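Side-chain contacts in UPF0033 domain-containing protein (Desulfitobacterium hafniense, PDB 3HZ7), which is of unknown function but belongs, through this N-terminal domain, to the TusA family of sulfur carriers and probably carries sulfur as a persulfide: residues Ser56-Leu59 against Val65-Val68; Asp37-Arg42 against Tyr58-Asn63; Ile4-Gln9 against Val15-Lys20. All coordinates share one frame; numbering follows the deposited sequence.

Contact 1: residues Ser56-Leu59 against Val65-Val68; sequences SEYL and VIEV. Unlike the reference sequence in segment 56-59: Ser56 (reference Ala).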
loop_
_atom_site.group_PDB
_atom_site.type_symbol
_atom_site.label_atom_id
_atom_site.label_comp_id
_atom_site.label_asym_id
_atom_site.label_seq_id
_atom_site.Cartn_x
_atom_site.Cartn_y
_atom_site.Cartn_z
ATOM N N SER A 56 -7.810 0.042 4.488
ATOM C CA SER A 56 -6.414 0.470 4.596
ATOM C C SER A 56 -6.194 1.433 5.766
ATOM O O SER A 56 -7.128 2.045 6.262
ATOM C CB SER A 56 -5.972 1.173 3.310
ATOM O OG SER A 56 -6.377 2.523 3.347
ATOM N N GLU A 57 -4.951 1.568 6.216
ATOM C CA GLU A 57 -4.628 2.504 7.267
ATOM C C GLU A 57 -3.253 2.938 6.904
ATOM O O GLU A 57 -2.588 2.283 6.046
ATOM C CB GLU A 57 -4.478 1.850 8.663
ATOM C CG GLU A 57 -5.707 1.474 9.417
ATOM C CD GLU A 57 -6.588 2.665 9.774
ATOM O OE1 GLU A 57 -6.060 3.768 10.001
ATOM O OE2 GLU A 57 -7.825 2.477 9.813
ATOM N N TYR A 58 -2.776 3.990 7.581
ATOM C CA TYR A 58 -1.388 4.438 7.365
ATOM C C TYR A 58 -0.854 4.997 8.657
ATOM O O TYR A 58 -1.612 5.564 9.473
ATOM C CB TYR A 58 -1.264 5.513 6.254
ATOM C CG TYR A 58 -1.873 6.870 6.622
ATOM C CD1 TYR A 58 -3.233 7.063 6.529
ATOM C CD2 TYR A 58 -1.078 7.943 7.018
ATOM C CE1 TYR A 58 -3.830 8.298 6.815
ATOM C CE2 TYR A 58 -1.664 9.237 7.305
ATOM C CZ TYR A 58 -3.058 9.379 7.187
ATOM O OH TYR A 58 -3.713 10.601 7.339
ATOM N N LEU A 59 0.447 4.887 8.816
ATOM C CA LEU A 59 1.123 5.349 10.003
ATOM C C LEU A 59 2.428 6.013 9.582
ATOM O O LEU A 59 3.198 5.467 8.769
ATOM C CB LEU A 59 1.391 4.159 10.966
ATOM C CG LEU A 59 2.109 4.370 12.328
ATOM C CD1 LEU A 59 1.127 4.972 13.371
ATOM C CD2 LEU A 59 2.628 3.016 12.875
ATOM N N VAL A 65 9.328 7.885 7.032
ATOM C CA VAL A 65 8.721 6.739 6.357
ATOM C C VAL A 65 7.231 6.630 6.655
ATOM O O VAL A 65 6.804 6.649 7.837
ATOM C CB VAL A 65 9.353 5.384 6.775
ATOM C CG1 VAL A 65 8.555 4.199 6.156
ATOM C CG2 VAL A 65 10.821 5.304 6.291
ATOM N N ILE A 66 6.439 6.553 5.604
ATOM C CA ILE A 66 5.027 6.340 5.775
ATOM C C ILE A 66 4.688 4.866 5.420
ATOM O O ILE A 66 5.038 4.346 4.325
ATOM C CB ILE A 66 4.224 7.306 4.930
ATOM C CG1 ILE A 66 4.596 8.759 5.323
ATOM C CG2 ILE A 66 2.773 7.047 5.145
ATOM C CD1 ILE A 66 4.152 9.797 4.359
ATOM N N GLU A 67 4.041 4.164 6.354
ATOM C CA GLU A 67 3.657 2.795 6.060
ATOM C C GLU A 67 2.171 2.754 5.832
ATOM O O GLU A 67 1.406 3.185 6.678
ATOM C CB GLU A 67 4.070 1.861 7.196
ATOM C CG GLU A 67 3.822 0.418 6.842
ATOM C CD GLU A 67 4.609 -0.578 7.689
ATOM O OE1 GLU A 67 5.592 -0.198 8.346
ATOM O OE2 GLU A 67 4.254 -1.767 7.675
ATOM N N VAL A 68 1.759 2.286 4.648
ATOM C CA VAL A 68 0.348 2.180 4.303
ATOM C C VAL A 68 0.052 0.674 4.258
ATOM O O VAL A 68 0.671 -0.091 3.499
ATOM C CB VAL A 68 0.067 2.839 2.897
ATOM C CG1 VAL A 68 -1.403 2.836 2.557
ATOM C CG2 VAL A 68 0.605 4.282 2.899
#
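Tyr58 faces Val68, and Leu59 faces Glu67, across an antiparallel beta hairpin made by edge strand 55-60 and its inner neighbour 66-71 in the mixed sheet of this TusA-like alpha/beta domain. The short strand axes come within 4.7 Å of each other and run at 167°. Leu59 and Glu67 form the hydrogen-bonded pair, in which each N-H and each C=O is used: Leu59 N gives its hydrogen to Glu67 O at 2.9 Å, and Glu67 N returns a bond to Leu59 O, also at 2.9 Å. Tyr58 and Val68 form the adjoining non-hydrogen-bonded pair, where the backbones meet through CA-H...O contacts, Tyr58 CA lying 3.1 Å from Glu67 O. That carbonyl oxygen is therefore approached by one N-H and one CA-H of the neighbouring strand.

Packing is concentrated on the face bearing Tyr58 and Val68, which is covered by helix 39-52. With CG1 of Val68 anti to its backbone N (chi1 -176°), the other methyl, CG2, lies beside that N and meets Tyr58 CB at 4.0 Å. The tyrosine ring adds a looser touch, its CD2 being 4.4 Å from Ile66 CG2. Val68 and Ile66 are buried beneath side chains of the helix, among them Arg42, which both of them touch.

The face bearing Leu59 and Glu67 is the looser, more solvent-exposed side. Leu59 is exposed, and its close contacts with 65-68 are those of its backbone, while the extended chain of Glu67 leads its carboxylate away from strand 55-60 to a salt bridge with Lys61, just past the end of the strand. Glu57 likewise turns its acidic end outward, leaving its backbone to make the contact: Glu57 O sits 3.4 Å from Val68 CA and 3.7 Å from Val68 CG1.

Contact 2: residues Asp37-Arg42 against Tyr58-Asn63; sequences DNDISR and YLEKDN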
loop_
_atom_site.group_PDB
_atom_site.type_symbol
_atom_site.label_atom_id
_atom_site.label_comp_id
_atom_site.label_asym_id
_atom_site.label_seq_id
_atom_site.Cartn_x
_atom_site.Cartn_y
_atom_site.Cartn_z
ATOM N N ASP A 37 7.682 7.598 1.005
ATOM C CA ASP A 37 8.291 8.753 1.645
ATOM C C ASP A 37 7.585 10.079 1.385
ATOM O O ASP A 37 8.224 11.118 1.462
ATOM C CB ASP A 37 9.756 8.858 1.228
ATOM C CG ASP A 37 9.931 9.092 -0.285
ATOM O OD1 ASP A 37 9.031 9.666 -0.937
ATOM O OD2 ASP A 37 11.006 8.709 -0.813
ATOM N N ASN A 38 6.297 10.072 1.062
ATOM C CA ASN A 38 5.622 11.359 0.862
ATOM C C ASN A 38 4.137 11.098 0.976
ATOM O O ASN A 38 3.673 10.007 0.652
ATOM C CB ASN A 38 6.015 11.988 -0.533
ATOM C CG ASN A 38 5.534 11.158 -1.697
ATOM O OD1 ASN A 38 4.375 11.211 -2.049
ATOM N ND2 ASN A 38 6.415 10.348 -2.268
ATOM N N ASP A 39 3.402 12.109 1.437
ATOM C CA ASP A 39 1.959 12.037 1.667
ATOM C C ASP A 39 1.129 11.808 0.449
ATOM O O ASP A 39 0.032 11.245 0.508
ATOM C CB ASP A 39 1.468 13.332 2.311
ATOM C CG ASP A 39 1.389 13.242 3.787
ATOM O OD1 ASP A 39 2.425 13.488 4.463
ATOM O OD2 ASP A 39 0.260 12.915 4.257
ATOM N N ILE A 40 1.637 12.324 -0.661
ATOM C CA ILE A 40 0.968 12.197 -1.926
ATOM C C ILE A 40 0.851 10.719 -2.297
ATOM O O ILE A 40 -0.190 10.260 -2.748
ATOM C CB ILE A 40 1.766 12.954 -3.032
ATOM C CG1 ILE A 40 1.800 14.464 -2.709
ATOM C CG2 ILE A 40 1.104 12.713 -4.399
ATOM C CD1 ILE A 40 0.460 15.147 -2.960
ATOM N N SER A 41 1.919 9.978 -2.097
ATOM C CA SER A 41 1.889 8.550 -2.421
ATOM C C SER A 41 0.879 7.832 -1.535
ATOM O O SER A 41 0.092 6.976 -2.017
ATOM C CB SER A 41 3.280 7.929 -2.236
ATOM O OG SER A 41 4.180 8.446 -3.201
ATOM N N ARG A 42 0.877 8.207 -0.246
ATOM C CA ARG A 42 -0.032 7.594 0.726
ATOM C C ARG A 42 -1.466 7.809 0.244
ATOM O O ARG A 42 -2.299 6.871 0.180
ATOM C CB ARG A 42 0.232 8.219 2.111
ATOM C CG ARG A 42 -0.580 7.597 3.251
ATOM C CD ARG A 42 -1.943 8.316 3.422
ATOM N NE ARG A 42 -1.642 9.724 3.641
ATOM C CZ ARG A 42 -2.525 10.715 3.690
ATOM N NH1 ARG A 42 -2.084 11.953 3.885
ATOM N NH2 ARG A 42 -3.819 10.476 3.560
ATOM N N TYR A 58 -2.776 3.990 7.581
ATOM C CA TYR A 58 -1.388 4.438 7.365
ATOM C C TYR A 58 -0.854 4.997 8.657
ATOM O O TYR A 58 -1.612 5.564 9.473
ATOM C CB TYR A 58 -1.264 5.513 6.254
ATOM C CG TYR A 58 -1.873 6.870 6.622
ATOM C CD1 TYR A 58 -3.233 7.063 6.529
ATOM C CD2 TYR A 58 -1.078 7.943 7.018
ATOM C CE1 TYR A 58 -3.830 8.298 6.815
ATOM C CE2 TYR A 58 -1.664 9.237 7.305
ATOM C CZ TYR A 58 -3.058 9.379 7.187
ATOM O OH TYR A 58 -3.713 10.601 7.339
ATOM N N LEU A 59 0.447 4.887 8.816
ATOM C CA LEU A 59 1.123 5.349 10.003
ATOM C C LEU A 59 2.428 6.013 9.582
ATOM O O LEU A 59 3.198 5.467 8.769
ATOM C CB LEU A 59 1.391 4.159 10.966
ATOM C CG LEU A 59 2.109 4.370 12.328
ATOM C CD1 LEU A 59 1.127 4.972 13.371
ATOM C CD2 LEU A 59 2.628 3.016 12.875
ATOM N N GLU A 60 2.657 7.212 10.126
ATOM C CA GLU A 60 3.854 8.000 9.825
ATOM C C GLU A 60 4.921 7.646 10.832
ATOM O O GLU A 60 4.830 8.049 11.981
ATOM C CB GLU A 60 3.517 9.509 9.873
ATOM C CG GLU A 60 2.759 10.008 8.603
ATOM C CD GLU A 60 1.901 11.278 8.816
ATOM O OE1 GLU A 60 1.913 11.843 9.941
ATOM O OE2 GLU A 60 1.215 11.704 7.848
ATOM N N LYS A 61 5.933 6.899 10.387
ATOM C CA LYS A 61 7.010 6.435 11.248
ATOM C C LYS A 61 8.198 7.391 11.329
ATOM O O LYS A 61 8.128 8.555 10.895
ATOM C CB LYS A 61 7.510 5.061 10.778
ATOM C CG LYS A 61 6.420 4.001 10.583
ATOM C CD LYS A 61 6.928 2.852 9.712
ATOM C CE LYS A 61 6.926 1.541 10.454
ATOM N NZ LYS A 61 5.530 1.194 10.882
ATOM N N ASP A 62 9.292 6.886 11.894
ATOM C CA ASP A 62 10.501 7.681 12.044
ATOM C C ASP A 62 11.296 7.833 10.754
ATOM O O ASP A 62 11.353 6.926 9.903
ATOM C CB ASP A 62 11.393 7.092 13.138
ATOM C CG ASP A 62 11.016 7.601 14.530
ATOM O OD1 ASP A 62 11.562 7.067 15.527
ATOM O OD2 ASP A 62 10.175 8.538 14.615
ATOM N N ASN A 63 11.888 9.015 10.626
ATOM C CA ASN A 63 12.711 9.391 9.487
ATOM C C ASN A 63 11.872 9.591 8.241
ATOM O O ASN A 63 12.332 9.340 7.143
ATOM C CB ASN A 63 13.808 8.337 9.260
ATOM C CG ASN A 63 14.867 8.782 8.240
ATOM O OD1 ASN A 63 15.240 9.971 8.160
ATOM N ND2 ASN A 63 15.374 7.815 7.466
#
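Arg42 sends its CG anti to the backbone N (chi1 -176°) and then bends at its next two torsions, while Tyr58 holds its CG between its own N and carbonyl carbon (chi1 69°), so that the folded arginine lies along one face of the tyrosine ring. Arg42 CD sits over the middle of the ring in a CH-pi contact, 3.5 Å from Tyr58 CG. Farther out, the guanidinium stacks on the phenol end with the planes only 8° apart, and its CZ is 4.1 Å from the ring centroid, a cation-pi interaction displaced toward the hydroxyl.

Asp39, one turn earlier in the helix, fixes the rotation of this guanidinium. Its OD2 accepts from Arg42 NH1 at 2.6 Å through the anti lone pair, in the guanidinium plane, completing a salt bridge. Glu60 brings OE2 to the edge of the tyrosine ring and within 3.9 Å of Asp39 OD2; Arg42 probably eases that like-charge approach, as its NH1 is 5.2 Å from Glu60 OE2. The place of Asp39 in the first turn of helix 39-52 may also favour its negative charge. Just before it Asn38 is the N-cap, its OD1 accepting from Ser41 N at 2.7 Å.

The whole is a surface cation-pi stack that fastens the first turn of helix 39-52 to edge strand 55-60 in a two-layer alpha/beta fold.

Contact 3: residues Ile4-Gln9 against Val15-Lys20; sequences IDALGQ and VIRAKK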
loop_
_atom_site.group_PDB
_atom_site.type_symbol
_atom_site.label_atom_id
_atom_site.label_comp_id
_atom_site.label_asym_id
_atom_site.label_seq_id
_atom_site.Cartn_x
_atom_site.Cartn_y
_atom_site.Cartn_z
ATOM N N ILE A 4 6.186 -4.043 0.717
ATOM C CA ILE A 4 6.831 -3.478 -0.431
ATOM C C ILE A 4 7.622 -2.234 -0.004
ATOM O O ILE A 4 7.026 -1.294 0.482
ATOM C CB ILE A 4 5.793 -3.045 -1.480
ATOM C CG1 ILE A 4 4.985 -4.324 -1.906
ATOM C CG2 ILE A 4 6.566 -2.236 -2.711
ATOM C CD1 ILE A 4 4.090 -4.256 -3.121
ATOM N N ASP A 5 8.940 -2.237 -0.167
ATOM C CA ASP A 5 9.702 -1.013 0.174
ATOM C C ASP A 5 9.771 -0.226 -1.129
ATOM O O ASP A 5 10.406 -0.649 -2.096
ATOM C CB ASP A 5 11.130 -1.338 0.613
ATOM C CG ASP A 5 11.973 -0.071 0.882
ATOM O OD1 ASP A 5 11.619 1.037 0.416
ATOM O OD2 ASP A 5 12.997 -0.217 1.562
ATOM N N ALA A 6 9.059 0.888 -1.165
ATOM C CA ALA A 6 9.015 1.748 -2.328
ATOM C C ALA A 6 9.595 3.122 -1.964
ATOM O O ALA A 6 9.229 4.141 -2.582
ATOM C CB ALA A 6 7.611 1.908 -2.756
ATOM N N LEU A 7 10.479 3.165 -0.980
ATOM C CA LEU A 7 11.057 4.451 -0.571
ATOM C C LEU A 7 11.957 4.938 -1.692
ATOM O O LEU A 7 12.674 4.150 -2.306
ATOM C CB LEU A 7 11.855 4.296 0.727
ATOM C CG LEU A 7 10.999 3.916 1.951
ATOM C CD1 LEU A 7 11.928 3.485 3.066
ATOM C CD2 LEU A 7 10.106 5.067 2.382
ATOM N N GLY A 8 11.891 6.226 -1.999
ATOM C CA GLY A 8 12.725 6.741 -3.070
ATOM C C GLY A 8 12.078 6.621 -4.440
ATOM O O GLY A 8 12.572 7.224 -5.386
ATOM N N GLN A 9 10.984 5.857 -4.554
ATOM C CA GLN A 9 10.315 5.683 -5.840
ATOM C C GLN A 9 9.252 6.740 -6.046
ATOM O O GLN A 9 8.533 7.105 -5.111
ATOM C CB GLN A 9 9.711 4.263 -5.947
ATOM C CG GLN A 9 10.759 3.156 -6.080
ATOM C CD GLN A 9 11.384 3.086 -7.495
ATOM O OE1 GLN A 9 12.411 2.402 -7.737
ATOM N NE2 GLN A 9 10.766 3.797 -8.432
ATOM N N VAL A 15 2.083 2.760 -6.097
ATOM C CA VAL A 15 0.719 2.320 -6.284
ATOM C C VAL A 15 0.603 1.123 -7.220
ATOM O O VAL A 15 -0.235 0.265 -7.014
ATOM C CB VAL A 15 -0.225 3.434 -6.839
ATOM C CG1 VAL A 15 -1.564 2.796 -7.314
ATOM C CG2 VAL A 15 -0.556 4.430 -5.766
ATOM N N ILE A 16 1.415 1.112 -8.278
ATOM C CA ILE A 16 1.410 0.020 -9.235
ATOM C C ILE A 16 1.949 -1.275 -8.559
ATOM O O ILE A 16 1.356 -2.363 -8.673
ATOM C CB ILE A 16 2.278 0.438 -10.457
ATOM C CG1 ILE A 16 1.482 1.496 -11.243
ATOM C CG2 ILE A 16 2.644 -0.810 -11.329
ATOM C CD1 ILE A 16 2.177 2.147 -12.437
ATOM N N ARG A 17 3.044 -1.146 -7.818
ATOM C CA ARG A 17 3.601 -2.296 -7.146
ATOM C C ARG A 17 2.566 -2.840 -6.147
ATOM O O ARG A 17 2.340 -4.045 -6.037
ATOM C CB ARG A 17 4.931 -1.874 -6.492
ATOM C CG ARG A 17 6.087 -1.611 -7.499
ATOM C CD ARG A 17 7.442 -1.282 -6.864
ATOM N NE ARG A 17 7.901 -2.400 -6.043
ATOM C CZ ARG A 17 8.873 -2.333 -5.126
ATOM N NH1 ARG A 17 9.515 -1.182 -4.881
ATOM N NH2 ARG A 17 9.210 -3.431 -4.444
ATOM N N ALA A 18 1.883 -1.941 -5.441
ATOM C CA ALA A 18 0.876 -2.355 -4.485
ATOM C C ALA A 18 -0.284 -3.013 -5.160
ATOM O O ALA A 18 -0.770 -4.040 -4.682
ATOM C CB ALA A 18 0.359 -1.125 -3.618
ATOM N N LYS A 19 -0.750 -2.447 -6.268
ATOM C CA LYS A 19 -1.899 -3.036 -6.920
ATOM C C LYS A 19 -1.574 -4.441 -7.483
ATOM O O LYS A 19 -2.396 -5.365 -7.407
ATOM C CB LYS A 19 -2.436 -2.099 -8.040
ATOM C CG LYS A 19 -3.766 -2.592 -8.617
ATOM C CD LYS A 19 -4.405 -1.543 -9.501
ATOM C CE LYS A 19 -5.605 -2.101 -10.252
ATOM N NZ LYS A 19 -6.390 -0.986 -10.872
ATOM N N LYS A 20 -0.386 -4.593 -8.038
ATOM C CA LYS A 20 0.063 -5.883 -8.582
ATOM C C LYS A 20 0.096 -6.889 -7.429
ATOM O O LYS A 20 -0.337 -8.027 -7.560
ATOM C CB LYS A 20 1.483 -5.785 -9.130
ATOM C CG LYS A 20 1.664 -4.851 -10.307
ATOM C CD LYS A 20 3.056 -5.003 -10.920
ATOM C CE LYS A 20 3.399 -6.447 -11.219
ATOM N NZ LYS A 20 4.394 -6.552 -12.327
#
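Ile4 and Arg17 meet with the branched methyl of the isoleucine set squarely over the guanidinium. Ile4 CG2 lies above the centre of the flat group, 3.3 Å from Arg17 CZ, a close fit in which CG2 also nears NE and NH2. CG2 gets there by standing anti to the backbone N of Ile4, while the CG1 branch (chi1 -60°) turns the other way and runs toward the helix backbone. There Ile4 CD1 rests 3.4 Å from Arg17 O and 4.0 Å from Ala18 N, so that one side chain reaches both the flat end of the arginine and the main chain it springs from.

Arg17, bent at its third torsion, leans back over the strand end and gives its NH1 hydrogen to Asp5 O at 3.0 Å. The bond is oblique: the N-H...O angle is 137°, and the donor stands above the carbonyl plane instead of on a lone pair. Cutting Arg17 back to an alanine is likely to leave Asp5 O without its side-chain donor and a gap over Ile4 CG2.

Asp5 has a different task for its side chain. OD1 accepts from Leu7 N at 2.8 Å, an Asx turn that leads into the type II turn Ala6-Gln9, closed by Gln9 N to Ala6 O at 3.1 Å and with Gly8 at a positive phi. Strand 2-5, helix 13-23 and strand 31-36 make a beta-alpha-beta unit, and the loop after this turn carries Cys11, present here as S-mercaptocysteine. Chemically, the guanidinium offers Ile4 a flat, weakly hydrated face and gives the backbone a donor from its rim; Arg17 NH1 is 6.1 Å from Asp5 OD1, too far for a salt bridge, so the contact probably rests on the methyl-guanidinium packing and the bond to Asp5 O.

Contacts 1 and 2 share Tyr58 and Leu59, and their centres are about 6 Å apart: strand 55-60 is joined to its sheet neighbour in one and to helix 39-52, which packs on the sheet, in the other. Val68 CG2 packs against Arg42 CG at 3.5 Å, and Ile66 CD1 lies 3.6 Å from Asn38 C. Contact 3 lies on the other edge strand, its centre about 12 Å from that of contact 1 and 13 Å from that of contact 2. Asp37 OD2 links contacts 2 and 3 with a probable hydrogen bond from Gly8 N, 2.9 Å long, which ties the turn preceding persulfide-bearing Cys11 to the segment leading into helix 39-52.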